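Mannonate dehydratase (Streptococcus suis, PDB 3BDK) probably catalyses the dehydration of D-mannonate to 2-dehydro-3-deoxy-D-gluconate, with a ferrous or manganese ion as cofactor. Local coordinates at residues E79-P87 with S109-P119. Numbering follows the deposited sequence.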
ATOM      1  N   GLU A  79      16.824  -0.850  11.189  1.00 62.82           N
ATOM      2  CA  GLU A  79      18.095  -0.152  11.022  1.00 62.44           C
ATOM      3  C   GLU A  79      17.887   1.350  10.757  1.00 61.81           C
ATOM      4  O   GLU A  79      16.952   1.732  10.043  1.00 61.98           O
ATOM      5  CB  GLU A  79      18.844  -0.796   9.842  1.00 62.34           C
ATOM      6  CG  GLU A  79      19.827   0.102   9.122  1.00 62.45           C
ATOM      7  CD  GLU A  79      20.516  -0.585   7.958  1.00 63.05           C
ATOM      8  OE1 GLU A  79      21.756  -0.756   8.025  1.00 63.80           O
ATOM      9  OE2 GLU A  79      19.828  -0.956   6.978  1.00 63.91           O
ATOM     10  N   ILE A  80      18.761   2.195  11.308  1.00 60.74           N
ATOM     11  CA  ILE A  80      18.784   3.619  10.935  1.00 59.44           C
ATOM     12  C   ILE A  80      19.486   3.848   9.597  1.00 58.78           C
ATOM     13  O   ILE A  80      20.656   3.508   9.438  1.00 59.04           O
ATOM     14  CB  ILE A  80      19.489   4.481  11.963  1.00 59.05           C
ATOM     15  CG1 ILE A  80      19.129   4.032  13.388  1.00 59.00           C
ATOM     16  CG2 ILE A  80      19.165   5.943  11.688  1.00 59.32           C
ATOM     17  CD1 ILE A  80      18.185   4.966  14.154  1.00 59.37           C
ATOM     18  N   THR A  81      18.768   4.435   8.646  1.00 57.77           N
ATOM     19  CA  THR A  81      19.293   4.677   7.304  1.00 56.77           C
ATOM     20  C   THR A  81      19.574   6.170   7.067  1.00 56.41           C
ATOM     21  O   THR A  81      20.339   6.529   6.160  1.00 56.02           O
ATOM     22  CB  THR A  81      18.309   4.147   6.232  1.00 56.97           C
ATOM     23  OG1 THR A  81      18.820   4.391   4.912  1.00 57.34           O
ATOM     24  CG2 THR A  81      16.939   4.805   6.381  1.00 56.03           C
ATOM     25  N   VAL A  82      18.943   7.013   7.895  1.00 55.69           N
ATOM     26  CA  VAL A  82      18.901   8.468   7.746  1.00 55.00           C
ATOM     27  C   VAL A  82      18.431   9.060   9.062  1.00 54.47           C
ATOM     28  O   VAL A  82      17.610   8.466   9.750  1.00 54.43           O
ATOM     29  CB  VAL A  82      17.858   8.912   6.681  1.00 55.22           C
ATOM     30  CG1 VAL A  82      17.707  10.436   6.666  1.00 55.15           C
ATOM     31  CG2 VAL A  82      18.204   8.389   5.285  1.00 55.10           C
ATOM     32  N   ILE A  83      18.939  10.234   9.409  1.00 54.04           N
ATOM     33  CA  ILE A  83      18.444  10.949  10.578  1.00 54.06           C
ATOM     34  C   ILE A  83      17.601  12.130  10.133  1.00 53.82           C
ATOM     35  O   ILE A  83      18.069  12.984   9.385  1.00 53.85           O
ATOM     36  CB  ILE A  83      19.597  11.394  11.509  1.00 54.37           C
ATOM     37  CG1 ILE A  83      20.118  10.175  12.278  1.00 54.67           C
ATOM     38  CG2 ILE A  83      19.147  12.509  12.477  1.00 53.96           C
ATOM     39  CD1 ILE A  83      21.188  10.473  13.273  1.00 56.27           C
ATOM     40  N   GLU A  84      16.345  12.166  10.563  1.00 53.49           N
ATOM     41  CA  GLU A  84      15.493  13.251  10.147  1.00 53.05           C
ATOM     42  C   GLU A  84      15.659  14.375  11.112  1.00 52.72           C
ATOM     43  O   GLU A  84      14.935  14.506  12.112  1.00 52.31           O
ATOM     44  CB  GLU A  84      14.029  12.883  10.018  1.00 53.39           C
ATOM     45  CG  GLU A  84      13.243  13.986   9.318  1.00 54.10           C
ATOM     46  CD  GLU A  84      13.053  13.754   7.825  1.00 54.81           C
ATOM     47  OE1 GLU A  84      13.528  12.729   7.293  1.00 55.57           O
ATOM     48  OE2 GLU A  84      12.391  14.591   7.179  1.00 54.78           O
ATOM     49  N   SER A  85      16.679  15.156  10.790  1.00 52.28           N
ATOM     50  CA  SER A  85      16.838  16.505  11.253  1.00 51.75           C
ATOM     51  C   SER A  85      17.667  16.600  12.514  1.00 51.40           C
ATOM     52  O   SER A  85      17.230  16.226  13.602  1.00 51.33           O
ATOM     53  CB  SER A  85      15.489  17.219  11.398  1.00 51.65           C
ATOM     54  OG  SER A  85      15.619  18.595  11.113  1.00 51.85           O
ATOM     55  N   ILE A  86      18.899  17.053  12.310  1.00 51.21           N
ATOM     56  CA  ILE A  86      19.569  17.921  13.260  1.00 50.66           C
ATOM     57  C   ILE A  86      19.189  19.357  12.837  1.00 50.17           C
ATOM     58  O   ILE A  86      19.641  19.847  11.798  1.00 49.93           O
ATOM     59  CB  ILE A  86      21.099  17.749  13.234  1.00 51.03           C
ATOM     60  CG1 ILE A  86      21.488  16.266  13.228  1.00 50.76           C
ATOM     61  CG2 ILE A  86      21.728  18.483  14.413  1.00 51.20           C
ATOM     62  CD1 ILE A  86      22.977  16.018  12.991  1.00 50.04           C
ATOM     63  N   PRO A  87      18.313  20.009  13.616  1.00 49.67           N
ATOM     64  CA  PRO A  87      17.839  21.372  13.346  1.00 49.29           C
ATOM     65  C   PRO A  87      18.863  22.498  13.537  1.00 48.99           C
ATOM     66  O   PRO A  87      19.310  22.762  14.653  1.00 49.04           O
ATOM     67  CB  PRO A  87      16.675  21.547  14.335  1.00 49.36           C
ATOM     68  CG  PRO A  87      16.989  20.604  15.460  1.00 49.62           C
ATOM     69  CD  PRO A  87      17.675  19.425  14.814  1.00 49.89           C
ATOM     70  N   SER A 109      27.731  16.812  16.307  1.00 55.72           N
ATOM     71  CA  SER A 109      26.557  16.048  15.891  1.00 55.70           C
ATOM     72  C   SER A 109      26.872  15.247  14.639  1.00 55.85           C
ATOM     73  O   SER A 109      26.545  14.058  14.559  1.00 55.96           O
ATOM     74  CB  SER A 109      25.375  16.962  15.638  1.00 55.31           C
ATOM     75  OG  SER A 109      24.977  17.578  16.841  1.00 55.83           O
ATOM     76  N   ILE A 110      27.539  15.886  13.679  1.00 55.84           N
ATOM     77  CA  ILE A 110      27.862  15.213  12.432  1.00 56.00           C
ATOM     78  C   ILE A 110      28.844  14.091  12.708  1.00 56.45           C
ATOM     79  O   ILE A 110      28.766  13.043  12.075  1.00 56.72           O
ATOM     80  CB  ILE A 110      28.489  16.139  11.354  1.00 55.77           C
ATOM     81  CG1 ILE A 110      27.886  17.554  11.359  1.00 55.70           C
ATOM     82  CG2 ILE A 110      28.410  15.474   9.980  1.00 55.25           C
ATOM     83  CD1 ILE A 110      26.465  17.661  10.859  1.00 55.77           C
ATOM     84  N   ARG A 111      29.772  14.320  13.636  1.00 56.65           N
ATOM     85  CA  ARG A 111      30.817  13.330  13.927  1.00 57.06           C
ATOM     86  C   ARG A 111      30.267  12.162  14.759  1.00 56.58           C
ATOM     87  O   ARG A 111      30.403  11.005  14.364  1.00 56.21           O
ATOM     88  CB  ARG A 111      32.049  13.982  14.583  1.00 57.28           C
ATOM     89  CG  ARG A 111      33.103  14.532  13.585  1.00 57.87           C
ATOM     90  CD  ARG A 111      34.335  15.164  14.310  1.00 57.58           C
ATOM     91  NE  ARG A 111      33.953  16.280  15.184  1.00 57.07           N
ATOM     92  CZ  ARG A 111      34.186  17.564  14.920  1.00 56.97           C
ATOM     93  NH1 ARG A 111      33.779  18.494  15.780  1.00 56.79           N
ATOM     94  NH2 ARG A 111      34.833  17.920  13.808  1.00 56.28           N
ATOM     95  N   ASN A 112      29.634  12.477  15.886  1.00 56.34           N
ATOM     96  CA  ASN A 112      28.886  11.496  16.669  1.00 56.34           C
ATOM     97  C   ASN A 112      27.947  10.582  15.843  1.00 56.67           C
ATOM     98  O   ASN A 112      27.855   9.375  16.101  1.00 57.13           O
ATOM     99  CB  ASN A 112      28.120  12.209  17.788  1.00 56.01           C
ATOM    100  CG  ASN A 112      29.025  12.609  18.936  1.00 55.29           C
ATOM    101  OD1 ASN A 112      30.167  12.167  19.005  1.00 55.54           O
ATOM    102  ND2 ASN A 112      28.527  13.440  19.838  1.00 52.66           N
ATOM    103  N   VAL A 113      27.271  11.163  14.848  1.00 56.75           N
ATOM    104  CA  VAL A 113      26.367  10.432  13.951  1.00 56.41           C
ATOM    105  C   VAL A 113      27.134   9.543  12.955  1.00 56.71           C
ATOM    106  O   VAL A 113      26.726   8.407  12.685  1.00 56.93           O
ATOM    107  CB  VAL A 113      25.380  11.407  13.239  1.00 56.36           C
ATOM    108  CG1 VAL A 113      24.745  10.792  11.993  1.00 55.06           C
ATOM    109  CG2 VAL A 113      24.316  11.902  14.229  1.00 56.12           C
ATOM    110  N   GLY A 114      28.248  10.046  12.427  1.00 56.82           N
ATOM    111  CA  GLY A 114      29.172   9.216  11.638  1.00 57.40           C
ATOM    112  C   GLY A 114      29.763   8.097  12.490  1.00 57.70           C
ATOM    113  O   GLY A 114      30.122   7.028  11.971  1.00 57.48           O
ATOM    114  N   ALA A 115      29.842   8.356  13.802  1.00 57.63           N
ATOM    115  CA  ALA A 115      30.275   7.382  14.803  1.00 57.78           C
ATOM    116  C   ALA A 115      29.119   6.439  15.188  1.00 57.95           C
ATOM    117  O   ALA A 115      28.965   6.059  16.364  1.00 58.16           O
ATOM    118  CB  ALA A 115      30.825   8.101  16.038  1.00 57.44           C
ATOM    119  N   ALA A 116      28.308   6.073  14.191  1.00 57.53           N
ATOM    120  CA  ALA A 116      27.160   5.198  14.401  1.00 56.89           C
ATOM    121  C   ALA A 116      26.715   4.565  13.103  1.00 56.53           C
ATOM    122  O   ALA A 116      25.697   3.879  13.063  1.00 57.02           O
ATOM    123  CB  ALA A 116      26.020   5.959  15.032  1.00 56.74           C
ATOM    124  N   GLY A 117      27.470   4.791  12.037  1.00 56.24           N
ATOM    125  CA  GLY A 117      27.203   4.122  10.759  1.00 55.73           C
ATOM    126  C   GLY A 117      26.074   4.730   9.940  1.00 55.25           C
ATOM    127  O   GLY A 117      26.041   4.568   8.712  1.00 55.39           O
ATOM    128  N   ILE A 118      25.154   5.420  10.622  1.00 54.45           N
ATOM    129  CA  ILE A 118      24.072   6.187   9.988  1.00 53.67           C
ATOM    130  C   ILE A 118      24.606   7.220   8.991  1.00 52.94           C
ATOM    131  O   ILE A 118      25.199   8.217   9.416  1.00 53.08           O
ATOM    132  CB  ILE A 118      23.230   6.948  11.029  1.00 53.78           C
ATOM    133  CG1 ILE A 118      22.834   6.047  12.201  1.00 53.46           C
ATOM    134  CG2 ILE A 118      22.001   7.549  10.354  1.00 54.95           C
ATOM    135  CD1 ILE A 118      22.306   6.796  13.422  1.00 53.28           C
ATOM    136  N   PRO A 119      24.373   6.992   7.671  1.00 52.32           N
ATOM    137  CA  PRO A 119      25.005   7.689   6.536  1.00 51.74           C
ATOM    138  C   PRO A 119      24.318   8.944   5.951  1.00 51.48           C
ATOM    139  O   PRO A 119      24.832   9.520   4.985  1.00 51.14           O
ATOM    140  CB  PRO A 119      25.054   6.602   5.459  1.00 51.59           C
ATOM    141  CG  PRO A 119      23.988   5.607   5.838  1.00 51.57           C
ATOM    142  CD  PRO A 119      23.437   5.962   7.187  1.00 52.08           C
TER
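Ile-83 reaches from strand 79-84 toward the end of helix 99-114 and the loop that follows it. Its CB has no close neighbour in segment 109-119; CG1 is the first atom to touch, 3.8 Å from CG2 of Ile-118, the two side chains crossing at about a right angle. With CG1 beside the backbone N (chi1 -75°) and the chain then extended (chi2 -177°), CD1 of Ile-83 arrives tip to tip with Val-113, 3.6 Å from Val-113 CG2, while also touching CD1 of Ile-118. Ile-118 is shared with Ile-80, whose CG2 packs 3.5 Å from Ile-118 CG2. Here the chain completes a beta-alpha-beta crossover of the xylose isomerase-like TIM barrel: strand 79-84, helix 99-114 on the outer side, then the neighbouring parallel strand 120-123, joined to the first by backbone hydrogen bonds between Ile-83 and both Val-120 and Cys-122. Val-113 and Ile-86 both also touch Val-121 of that strand. Beyond the strand, CD1 of Ile-86 sits 3.7 Å from CB of Ser-109, one helical turn before Val-113. Glu-84, between these apolar residues in sequence, belongs to the D-mannose pocket and forms a salt bridge with Arg-328. At the other end of the contact, Pro-119 CD comes within 3.3 Å of the carbonyl oxygen of Thr-81.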